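Local coordinates for protein alpha-amylase (Eisenia fetida, PDB 6M4K) that probably hydrolyses internal alpha-1,4-glucosidic bonds in starch and related polysaccharides, as a calcium-binding alpha-amylase of glycoside hydrolase family 13, at residues D124-P129 with N136-S141; Y177-E182 with L210-G215; L317-A322 with E381-H386; V297-H302 with K326-F331. All coordinates share one frame; numbering follows the deposited sequence. Where two conformers were deposited one is given.

Contact 1. Residues D124-P129 with N136-S141; sequences DSLQYP and NDFHGS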
# COMPACT_ATOMS: atom_id res chain seq x y z
N ASP A 124 -27.42 13.59 -8.76
CA ASP A 124 -28.44 13.62 -9.81
C ASP A 124 -28.41 14.93 -10.58
O ASP A 124 -28.62 14.93 -11.80
CB ASP A 124 -29.82 13.39 -9.19
CG ASP A 124 -29.93 12.07 -8.45
OD1 ASP A 124 -29.16 11.14 -8.75
OD2 ASP A 124 -30.80 11.95 -7.56
N SER A 125 -28.17 16.05 -9.91
CA SER A 125 -28.04 17.33 -10.57
C SER A 125 -26.59 17.73 -10.79
O SER A 125 -26.34 18.76 -11.42
CB SER A 125 -28.77 18.43 -9.79
OG SER A 125 -28.20 18.57 -8.50
N LEU A 126 -25.63 16.92 -10.30
CA LEU A 126 -24.20 17.22 -10.43
C LEU A 126 -23.83 18.54 -9.76
O LEU A 126 -23.03 19.32 -10.29
CB LEU A 126 -23.73 17.18 -11.89
CG LEU A 126 -23.21 15.88 -12.48
CD1 LEU A 126 -24.06 14.71 -12.06
CD2 LEU A 126 -23.16 15.98 -13.99
N GLN A 127 -24.42 18.80 -8.60
CA GLN A 127 -24.17 20.04 -7.86
C GLN A 127 -23.37 19.73 -6.60
O GLN A 127 -23.81 18.96 -5.74
CB GLN A 127 -25.48 20.75 -7.53
CG GLN A 127 -26.21 21.18 -8.81
CD GLN A 127 -27.42 22.05 -8.53
OE1 GLN A 127 -27.68 22.44 -7.39
NE2 GLN A 127 -28.17 22.37 -9.58
N TYR A 128 -22.18 20.34 -6.51
CA TYR A 128 -21.27 20.17 -5.36
C TYR A 128 -20.89 21.57 -4.92
O TYR A 128 -19.81 22.07 -5.26
CB TYR A 128 -20.06 19.32 -5.75
CG TYR A 128 -20.48 17.94 -6.18
CD1 TYR A 128 -20.85 17.69 -7.49
CD2 TYR A 128 -20.54 16.89 -5.26
CE1 TYR A 128 -21.27 16.45 -7.90
CE2 TYR A 128 -20.95 15.63 -5.66
CZ TYR A 128 -21.32 15.42 -6.98
OH TYR A 128 -21.71 14.17 -7.40
N PRO A 129 -21.77 22.24 -4.17
CA PRO A 129 -21.54 23.66 -3.86
C PRO A 129 -20.34 23.93 -2.96
O PRO A 129 -19.91 25.08 -2.88
CB PRO A 129 -22.85 24.09 -3.17
CG PRO A 129 -23.87 23.11 -3.65
CD PRO A 129 -23.12 21.81 -3.79
N ASN A 136 -21.12 21.29 -15.94
CA ASN A 136 -20.09 21.56 -16.94
C ASN A 136 -18.74 21.00 -16.55
O ASN A 136 -17.84 20.92 -17.39
CB ASN A 136 -19.94 23.07 -17.17
CG ASN A 136 -21.16 23.70 -17.79
OD1 ASN A 136 -21.88 23.05 -18.54
ND2 ASN A 136 -21.42 24.96 -17.46
N ASP A 137 -18.57 20.63 -15.28
CA ASP A 137 -17.30 20.12 -14.78
C ASP A 137 -17.19 18.61 -14.87
O ASP A 137 -16.17 18.06 -14.45
CB ASP A 137 -17.11 20.60 -13.34
CG ASP A 137 -17.13 22.10 -13.25
OD1 ASP A 137 -16.41 22.74 -14.05
OD2 ASP A 137 -17.88 22.64 -12.41
N PHE A 138 -18.19 17.94 -15.44
CA PHE A 138 -18.23 16.49 -15.50
C PHE A 138 -18.34 16.02 -16.94
O PHE A 138 -18.86 16.73 -17.81
CB PHE A 138 -19.44 15.93 -14.73
CG PHE A 138 -19.35 16.14 -13.25
CD1 PHE A 138 -19.76 17.34 -12.68
CD2 PHE A 138 -18.80 15.16 -12.44
CE1 PHE A 138 -19.64 17.54 -11.32
CE2 PHE A 138 -18.69 15.34 -11.08
CZ PHE A 138 -19.10 16.53 -10.51
N HIS A 139 -17.84 14.82 -17.18
CA HIS A 139 -18.23 14.07 -18.36
C HIS A 139 -19.70 13.69 -18.26
O HIS A 139 -20.25 13.51 -17.17
CB HIS A 139 -17.36 12.82 -18.48
CG HIS A 139 -15.91 13.12 -18.73
ND1 HIS A 139 -14.89 12.50 -18.04
CD2 HIS A 139 -15.32 13.96 -19.61
CE1 HIS A 139 -13.73 12.94 -18.48
NE2 HIS A 139 -13.96 13.83 -19.44
N GLY A 140 -20.35 13.58 -19.41
CA GLY A 140 -21.76 13.26 -19.47
C GLY A 140 -22.08 12.58 -20.78
O GLY A 140 -21.22 11.94 -21.39
N SER A 141 -23.34 12.73 -21.22
CA SER A 141 -23.78 12.06 -22.44
C SER A 141 -22.99 12.49 -23.67
O SER A 141 -22.92 11.73 -24.64
CB SER A 141 -25.28 12.26 -22.64
OG SER A 141 -25.62 13.63 -22.60

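Contact 2. Residues Y177-E182 with L210-G215; sequences YVRDVE and LEAILG. With SO4 (sulfate ion), chain H.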
# COMPACT_ATOMS: atom_id res chain seq x y z
N TYR A 177 -10.72 24.53 -15.26
CA TYR A 177 -11.23 24.78 -13.92
C TYR A 177 -11.04 23.57 -13.01
O TYR A 177 -10.61 23.73 -11.86
CB TYR A 177 -12.70 25.17 -14.00
CG TYR A 177 -13.33 25.38 -12.65
CD1 TYR A 177 -13.07 26.53 -11.93
CD2 TYR A 177 -14.16 24.42 -12.09
CE1 TYR A 177 -13.63 26.73 -10.69
CE2 TYR A 177 -14.72 24.61 -10.85
CZ TYR A 177 -14.46 25.77 -10.16
OH TYR A 177 -15.02 25.97 -8.92
N VAL A 178 -11.34 22.37 -13.50
CA VAL A 178 -11.15 21.16 -12.70
C VAL A 178 -9.68 20.99 -12.34
O VAL A 178 -9.33 20.71 -11.18
CB VAL A 178 -11.73 19.94 -13.42
CG1 VAL A 178 -11.36 18.66 -12.68
CG2 VAL A 178 -13.25 20.06 -13.54
N ARG A 179 -8.79 21.20 -13.31
CA ARG A 179 -7.35 21.09 -13.04
C ARG A 179 -6.91 22.09 -11.98
O ARG A 179 -6.11 21.75 -11.09
CB ARG A 179 -6.56 21.31 -14.33
CG ARG A 179 -6.84 20.27 -15.38
CD ARG A 179 -6.27 20.67 -16.73
NE ARG A 179 -6.31 19.56 -17.68
CZ ARG A 179 -5.75 19.60 -18.88
NH1 ARG A 179 -5.10 20.69 -19.27
NH2 ARG A 179 -5.82 18.54 -19.68
N ASP A 180 -7.42 23.33 -12.06
CA ASP A 180 -7.04 24.35 -11.08
C ASP A 180 -7.55 23.99 -9.69
O ASP A 180 -6.84 24.16 -8.70
CB ASP A 180 -7.62 25.70 -11.50
CG ASP A 180 -6.89 26.33 -12.68
OD1 ASP A 180 -5.78 25.86 -13.04
OD2 ASP A 180 -7.42 27.31 -13.23
N VAL A 181 -8.80 23.53 -9.61
CA VAL A 181 -9.41 23.20 -8.32
C VAL A 181 -8.68 22.04 -7.66
O VAL A 181 -8.39 22.06 -6.46
CB VAL A 181 -10.90 22.90 -8.51
CG1 VAL A 181 -11.45 22.14 -7.32
CG2 VAL A 181 -11.68 24.20 -8.73
N GLU A 182 -8.38 21.00 -8.44
CA GLU A 182 -7.72 19.83 -7.86
C GLU A 182 -6.29 20.14 -7.46
O GLU A 182 -5.82 19.69 -6.41
CB GLU A 182 -7.84 18.65 -8.82
CG GLU A 182 -9.30 18.20 -8.95
CD GLU A 182 -9.50 16.91 -9.69
OE1 GLU A 182 -8.74 16.65 -10.64
OE2 GLU A 182 -10.45 16.17 -9.33
N LEU A 210 -3.62 14.16 -15.83
CA LEU A 210 -2.74 14.05 -14.67
C LEU A 210 -1.49 14.91 -14.83
O LEU A 210 -1.06 15.58 -13.89
CB LEU A 210 -2.37 12.58 -14.42
CG LEU A 210 -3.48 11.72 -13.82
CD1 LEU A 210 -3.17 10.23 -13.98
CD2 LEU A 210 -3.67 12.06 -12.33
N GLU A 211 -0.90 14.91 -16.03
CA GLU A 211 0.29 15.73 -16.25
C GLU A 211 -0.01 17.21 -16.03
O GLU A 211 0.79 17.93 -15.43
CB GLU A 211 0.87 15.50 -17.64
CG GLU A 211 2.13 16.31 -17.91
CD GLU A 211 2.67 16.13 -19.31
OE1 GLU A 211 2.40 15.08 -19.93
OE2 GLU A 211 3.37 17.04 -19.80
N ALA A 212 -1.18 17.66 -16.50
CA ALA A 212 -1.54 19.07 -16.34
C ALA A 212 -1.78 19.43 -14.88
O ALA A 212 -1.44 20.53 -14.44
CB ALA A 212 -2.80 19.37 -17.16
N ILE A 213 -2.38 18.52 -14.11
CA ILE A 213 -2.58 18.76 -12.68
C ILE A 213 -1.25 18.77 -11.95
O ILE A 213 -0.96 19.68 -11.16
CB ILE A 213 -3.55 17.72 -12.09
CG1 ILE A 213 -4.94 17.87 -12.73
CG2 ILE A 213 -3.60 17.83 -10.57
CD1 ILE A 213 -5.87 16.69 -12.47
N LEU A 214 -0.40 17.78 -12.22
CA LEU A 214 0.89 17.71 -11.54
C LEU A 214 1.76 18.92 -11.88
O LEU A 214 2.53 19.38 -11.02
CB LEU A 214 1.61 16.41 -11.88
CG LEU A 214 0.92 15.12 -11.41
CD1 LEU A 214 1.79 13.90 -11.70
CD2 LEU A 214 0.53 15.16 -9.94
N GLY A 215 1.65 19.45 -13.10
CA GLY A 215 2.42 20.63 -13.48
C GLY A 215 2.04 21.88 -12.71
O GLY A 215 2.81 22.85 -12.70
S SO4 H . -3.88 19.73 -22.63
O1 SO4 H . -3.79 20.04 -24.05
O2 SO4 H . -2.77 18.87 -22.24
O3 SO4 H . -5.14 19.03 -22.37
O4 SO4 H . -3.85 20.97 -21.85

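Contact 3. Residues L317-A322 with E381-H386; sequences LTFFEA and EWICEH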
# COMPACT_ATOMS: atom_id res chain seq x y z
N LEU A 317 -3.08 -12.70 -0.83
CA LEU A 317 -2.87 -13.08 0.56
C LEU A 317 -3.12 -11.89 1.48
O LEU A 317 -2.78 -10.75 1.15
CB LEU A 317 -1.46 -13.62 0.77
CG LEU A 317 -1.22 -14.98 0.13
CD1 LEU A 317 0.27 -15.32 0.09
CD2 LEU A 317 -2.00 -16.06 0.90
N THR A 318 -3.76 -12.16 2.62
CA THR A 318 -4.18 -11.14 3.56
C THR A 318 -3.98 -11.68 4.97
O THR A 318 -3.58 -12.83 5.16
CB THR A 318 -5.66 -10.80 3.39
OG1 THR A 318 -6.45 -11.88 3.92
CG2 THR A 318 -6.02 -10.61 1.94
N PHE A 319 -4.28 -10.84 5.96
CA PHE A 319 -4.15 -11.28 7.36
C PHE A 319 -5.04 -12.48 7.68
O PHE A 319 -4.79 -13.16 8.68
CB PHE A 319 -4.42 -10.12 8.32
CG PHE A 319 -5.86 -9.65 8.35
CD1 PHE A 319 -6.77 -10.23 9.23
CD2 PHE A 319 -6.28 -8.63 7.53
CE1 PHE A 319 -8.08 -9.80 9.27
CE2 PHE A 319 -7.60 -8.20 7.57
CZ PHE A 319 -8.51 -8.79 8.45
N PHE A 320 -6.06 -12.75 6.86
CA PHE A 320 -6.87 -13.96 7.06
C PHE A 320 -6.09 -15.23 6.75
O PHE A 320 -6.48 -16.31 7.20
CB PHE A 320 -8.15 -13.89 6.23
CG PHE A 320 -9.23 -13.02 6.82
CD1 PHE A 320 -9.94 -13.44 7.93
CD2 PHE A 320 -9.55 -11.79 6.26
CE1 PHE A 320 -10.94 -12.64 8.47
CE2 PHE A 320 -10.54 -10.99 6.79
CZ PHE A 320 -11.24 -11.42 7.90
N GLU A 321 -5.00 -15.14 5.97
CA GLU A 321 -4.12 -16.27 5.71
C GLU A 321 -2.75 -15.92 6.28
O GLU A 321 -1.77 -15.79 5.55
CB GLU A 321 -4.03 -16.54 4.20
CG GLU A 321 -5.39 -16.80 3.52
CD GLU A 321 -6.15 -15.52 3.17
OE1 GLU A 321 -5.51 -14.51 2.81
OE2 GLU A 321 -7.40 -15.52 3.29
N ALA A 322 -2.68 -15.77 7.60
CA ALA A 322 -1.58 -15.04 8.23
C ALA A 322 -0.23 -15.71 7.97
O ALA A 322 0.77 -15.02 7.75
CB ALA A 322 -1.83 -14.90 9.73
N GLU A 381 -9.83 -6.38 16.73
CA GLU A 381 -10.45 -5.39 15.85
C GLU A 381 -9.44 -4.68 14.96
O GLU A 381 -9.70 -4.50 13.77
CB GLU A 381 -11.22 -4.35 16.67
CG GLU A 381 -12.27 -4.99 17.59
CD GLU A 381 -12.93 -3.99 18.50
OE1 GLU A 381 -13.56 -3.04 17.99
OE2 GLU A 381 -12.84 -4.16 19.73
N TRP A 382 -8.30 -4.27 15.52
CA TRP A 382 -7.22 -3.69 14.73
C TRP A 382 -6.13 -4.74 14.54
O TRP A 382 -5.60 -5.28 15.52
CB TRP A 382 -6.67 -2.46 15.44
CG TRP A 382 -7.70 -1.39 15.63
CD1 TRP A 382 -8.48 -1.18 16.75
CD2 TRP A 382 -8.11 -0.40 14.67
NE1 TRP A 382 -9.32 -0.11 16.54
CE2 TRP A 382 -9.11 0.39 15.27
CE3 TRP A 382 -7.72 -0.09 13.35
CZ2 TRP A 382 -9.72 1.45 14.62
CZ3 TRP A 382 -8.33 0.98 12.70
CH2 TRP A 382 -9.32 1.74 13.33
N ILE A 383 -5.79 -5.03 13.28
CA ILE A 383 -4.85 -6.11 12.98
C ILE A 383 -3.41 -5.66 13.20
O ILE A 383 -2.58 -6.43 13.72
CB ILE A 383 -5.08 -6.62 11.55
CG1 ILE A 383 -6.55 -7.02 11.35
CG2 ILE A 383 -4.12 -7.77 11.22
CD1 ILE A 383 -7.07 -8.09 12.33
N CYS A 384 -3.08 -4.44 12.78
CA CYS A 384 -1.75 -3.85 12.97
C CYS A 384 -0.61 -4.71 12.43
O CYS A 384 0.37 -4.98 13.12
CB CYS A 384 -1.50 -3.50 14.44
SG CYS A 384 -2.63 -2.27 15.09
N GLU A 385 -0.75 -5.15 11.17
CA GLU A 385 0.29 -5.97 10.54
C GLU A 385 1.67 -5.35 10.66
O GLU A 385 2.67 -6.06 10.78
CB GLU A 385 -0.03 -6.18 9.06
CG GLU A 385 -1.25 -7.04 8.75
CD GLU A 385 -2.51 -6.23 8.54
OE1 GLU A 385 -2.79 -5.31 9.34
OE2 GLU A 385 -3.23 -6.51 7.56
N HIS A 386 1.76 -4.02 10.57
CA HIS A 386 3.06 -3.36 10.61
C HIS A 386 3.74 -3.51 11.96
O HIS A 386 4.96 -3.34 12.05
CB HIS A 386 2.90 -1.88 10.25
CG HIS A 386 2.14 -1.11 11.27
ND1 HIS A 386 0.77 -1.22 11.44
CD2 HIS A 386 2.57 -0.23 12.21
CE1 HIS A 386 0.39 -0.43 12.42
NE2 HIS A 386 1.46 0.18 12.91
O HOH W 1 -4.01 -8.07 5.30

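Contact 4. Residues V297-H302 with K326-F331; sequences VFIDNH and KIATAF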
# COMPACT_ATOMS: atom_id res chain seq x y z
N VAL A 297 4.92 -1.48 -4.62
CA VAL A 297 4.60 -2.89 -4.50
C VAL A 297 4.02 -3.17 -3.11
O VAL A 297 4.26 -2.44 -2.15
CB VAL A 297 5.79 -3.82 -4.82
CG1 VAL A 297 6.35 -3.50 -6.21
CG2 VAL A 297 6.90 -3.69 -3.79
N PHE A 298 3.26 -4.26 -3.03
CA PHE A 298 2.49 -4.58 -1.83
C PHE A 298 1.86 -5.96 -2.02
O PHE A 298 1.55 -6.36 -3.15
CB PHE A 298 1.38 -3.53 -1.57
CG PHE A 298 0.53 -3.25 -2.77
CD1 PHE A 298 0.97 -2.36 -3.75
CD2 PHE A 298 -0.68 -3.90 -2.98
CE1 PHE A 298 0.23 -2.12 -4.89
CE2 PHE A 298 -1.44 -3.64 -4.12
CZ PHE A 298 -0.98 -2.75 -5.08
N ILE A 299 1.67 -6.67 -0.91
CA ILE A 299 1.02 -7.98 -0.97
C ILE A 299 -0.48 -7.84 -1.17
O ILE A 299 -1.08 -8.54 -2.00
CB ILE A 299 1.38 -8.82 0.27
CG1 ILE A 299 2.90 -9.02 0.33
CG2 ILE A 299 0.63 -10.17 0.26
CD1 ILE A 299 3.54 -9.61 -0.93
N ASP A 300 -1.11 -6.94 -0.41
CA ASP A 300 -2.54 -6.68 -0.54
C ASP A 300 -2.79 -5.20 -0.29
O ASP A 300 -1.94 -4.48 0.24
CB ASP A 300 -3.41 -7.57 0.39
CG ASP A 300 -3.23 -7.28 1.88
OD1 ASP A 300 -2.15 -6.84 2.31
OD2 ASP A 300 -4.20 -7.54 2.65
N ASN A 301 -3.97 -4.73 -0.71
CA ASN A 301 -4.45 -3.39 -0.39
C ASN A 301 -5.87 -3.49 0.15
O ASN A 301 -6.44 -4.58 0.30
CB ASN A 301 -4.29 -2.42 -1.58
CG ASN A 301 -5.35 -2.60 -2.65
OD1 ASN A 301 -6.10 -3.58 -2.64
ND2 ASN A 301 -5.41 -1.65 -3.58
N HIS A 302 -6.48 -2.33 0.41
CA HIS A 302 -7.78 -2.31 1.07
C HIS A 302 -8.87 -2.87 0.16
O HIS A 302 -9.86 -3.43 0.66
CB HIS A 302 -8.10 -0.89 1.54
CG HIS A 302 -8.27 0.09 0.42
ND1 HIS A 302 -7.21 0.75 -0.18
CD2 HIS A 302 -9.39 0.54 -0.20
CE1 HIS A 302 -7.67 1.54 -1.12
NE2 HIS A 302 -8.98 1.44 -1.16
N LYS A 326 2.72 -13.79 5.91
CA LYS A 326 4.03 -13.43 6.45
C LYS A 326 5.15 -13.94 5.56
O LYS A 326 6.18 -13.28 5.42
CB LYS A 326 4.18 -13.98 7.87
CG LYS A 326 3.36 -13.23 8.90
CD LYS A 326 3.56 -13.82 10.28
CE LYS A 326 2.76 -15.09 10.45
NZ LYS A 326 2.89 -15.62 11.84
N ILE A 327 4.98 -15.13 4.96
CA ILE A 327 5.99 -15.63 4.04
C ILE A 327 6.14 -14.70 2.84
O ILE A 327 7.24 -14.32 2.45
CB ILE A 327 5.65 -17.07 3.60
CG1 ILE A 327 5.77 -18.02 4.79
CG2 ILE A 327 6.58 -17.50 2.47
CD1 ILE A 327 5.22 -19.41 4.50
N ALA A 328 5.01 -14.34 2.23
CA ALA A 328 5.04 -13.47 1.06
C ALA A 328 5.63 -12.10 1.41
O ALA A 328 6.41 -11.54 0.63
CB ALA A 328 3.63 -13.30 0.50
N THR A 329 5.24 -11.55 2.56
CA THR A 329 5.75 -10.24 2.97
C THR A 329 7.24 -10.31 3.27
O THR A 329 8.00 -9.40 2.90
CB THR A 329 4.96 -9.70 4.17
OG1 THR A 329 3.57 -9.60 3.83
CG2 THR A 329 5.48 -8.32 4.57
N ALA A 330 7.69 -11.38 3.93
CA ALA A 330 9.11 -11.52 4.20
C ALA A 330 9.92 -11.58 2.92
O ALA A 330 10.96 -10.93 2.80
CB ALA A 330 9.37 -12.77 5.05
N PHE A 331 9.46 -12.37 1.94
CA PHE A 331 10.13 -12.38 0.65
C PHE A 331 10.19 -10.98 0.04
O PHE A 331 11.25 -10.54 -0.40
CB PHE A 331 9.46 -13.36 -0.32
CG PHE A 331 10.10 -13.33 -1.68
CD1 PHE A 331 11.27 -14.03 -1.91
CD2 PHE A 331 9.58 -12.55 -2.69
CE1 PHE A 331 11.89 -13.98 -3.14
CE2 PHE A 331 10.21 -12.48 -3.93
CZ PHE A 331 11.36 -13.20 -4.15

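Contact 1. Residues D124-P129 with N136-S141
F138 meets L126 and Y128 from the same side of its ring plane, and these three side chains make the whole contact. L126 comes over one face of the ring. Its CG lies 4.0 Å from the ring centroid of F138, displaced toward the CD1 rim, in a CH-pi contact. L126 CD2 follows along to F138 CB at 3.8 Å. L126 is modelled in two conformers, so this detail holds for the one described. Y128 meets the far end of the ring. Y128 CE1 touches F138 CZ at 3.4 Å, and the two ring planes are inclined at 37°.

Both segments belong to the long excursion between strand 97-102 and helix 176-192 that forms domain B of alpha-amylases. L126 and Q127 both face D122 in a G1 beta bulge. L126 takes the positive phi of that bulge, and its CB points at F138. Further out, Y128 OH is hydrogen-bonded to T108 OG1, which fixes the outer end of that ring, while M107 touches both rings and L171 packs on F138. The next residue, H139, donates from ND1 to D170 OD2, so it helps to place a calcium ligand.

Contact 2. Residues Y177-E182 with L210-G215
R179 turns CG anti to its carbonyl carbon (chi1 -63°) and then runs extended to NE, which carries the guanidinium across to A212. I213 also sets CG1 anti to its carbonyl carbon, and CD1 reaches on toward E182. The methyl CB of A212 lies under one face of the R179 guanidinium, off toward the rim, 3.4 Å from NH1. The aliphatic part of R179 covers I213, with R179 CG 4.0 Å from I213 CG1. Deeper in, E182 OE1 comes within 3.4 Å of I213 CD1, so a carboxylate oxygen packs against a methyl.

The edge of the guanidinium grips a sulfate ion, probably from the crystallisation liquor. R179 NH1 hydrogen-bonds to sulfate O4 at 2.9 Å and almost straight, and R179 NH2 hydrogen-bonds to sulfate O3 at 2.8 Å. NH2 also forms a salt bridge with D209, and NE donates to G173 O. These bonds hold the group flat over A212. With an alanine in place of R179, D209 would probably lose its charged mate and the A212 methyl its cover.

The axes of helices 177-182 and 210-214 cross at -47°, 9.2 Å apart. In the TIM barrel these helices flank strand 196-199 along the chain, and L210 and L214 turn to the next strand, 232-235.

Contact 3. Residues L317-A322 with E381-H386
F319 and I383 supply the apolar part of this contact. I383 lays CG1 over the centre of the F319 ring, 3.7 Å from its centroid and nearly on the ring normal, a clear CH-pi contact. I383 CD1 extends to the ring rim, 3.6 Å from F319 CE1, and CG2 touches F319 CB. The opposite face of the F319 ring is met by F320 CD2, so the ring is held between an isoleucine and a phenylalanine. F319 CG lies between the backbone N and the carbonyl carbon (chi1 69°), which swings the ring out to I383.

The polar part runs through E385. Its chain bends at chi2 and brings OE2 to 3.7 Å from F319 CD2, with the carboxylate plane nearly perpendicular to the ring. One water joins the segments: it accepts from F319 N at 2.9 Å and donates to E385 OE2 at 2.9 Å. E385 OE2 is also hydrogen-bonded to S345 OG, which helps to fix the carboxylate.

Bonds within 317-322 shape the turn. F320 N donates to T318 OG1 at 3.1 Å in an ST turn, and T318 N donates to E321 OE1 at 2.9 Å. E321 is the N-cap of helix 322-334. R350 makes a cation-pi contact with F320.

C384 is tied to C377 by a disulfide. The arrangement joins the loops after the seventh and eighth strands of the TIM barrel, ahead of helices 322-334 and 389-401. These loops lie on the C-terminal side of the strands, where the active site of this fold is found.

Contact 4. Residues V297-H302 with K326-F331
I299 and T329 mark the closest approach of the two backbones, with 6.6 Å between their CA atoms. Segment 297-302 leaves the end of strand 295-297. F298 and D300 are extended, while I299 has helix-like angles, and this kink turns its CB toward the helix. Segment 326-331 is regular helix, with A330 N hydrogen-bonded to K326 O at 2.8 Å and F331 N to I327 O at 3.0 Å.

I299 makes every side-chain contact from its own segment. CG1 is anti to the carbonyl carbon (chi1 -60°) and lies 3.6 Å from T329 OG1. CD1 goes on to A328, 4.0 Å from its CB and 3.8 Å from the backbone O of A328. The T329 hydroxyl is hydrogen-bonded to Y325 O, one turn back in the helix, and meets I299 CG1 by plain packing.

Together the segments belong to the seventh beta-alpha unit of the TIM barrel: strand 295-297 followed by helix 322-334. The sequence FIDNH at 298-302 matches the fourth conserved region of family 13, whose aspartate in relatives is a catalytic carboxylate.

A glycine in place of I299 would probably open a gap beside A328 and T329 and weaken the hold of this turn on the helix. L265 of helix 259-270 also packs on I299, while T329 reaches L342 of strand 339-344 and M391 of helix 389-401.

Contact 4 is the innermost, about 9 Å from the chain centre, and all its touching residues are buried. Contact 3 is its neighbour, with centres about 10 Å apart. They share the region of helix 322-334, and L317 packs against I299, D300 and A328. Contact 4 is nearly all aliphatic, whereas contact 3 adds an aromatic face and a water bridge. Contacts 1 and 2 lie on the calcium side, far from both. They meet where D137 packs on Y177 and V178. Contact 1 is a small cluster of two rings and a leucine in domain B, buried although far from the chain centre. Contact 2 joins barrel helices and is only partly buried, with an arginine reaching out to sulfate.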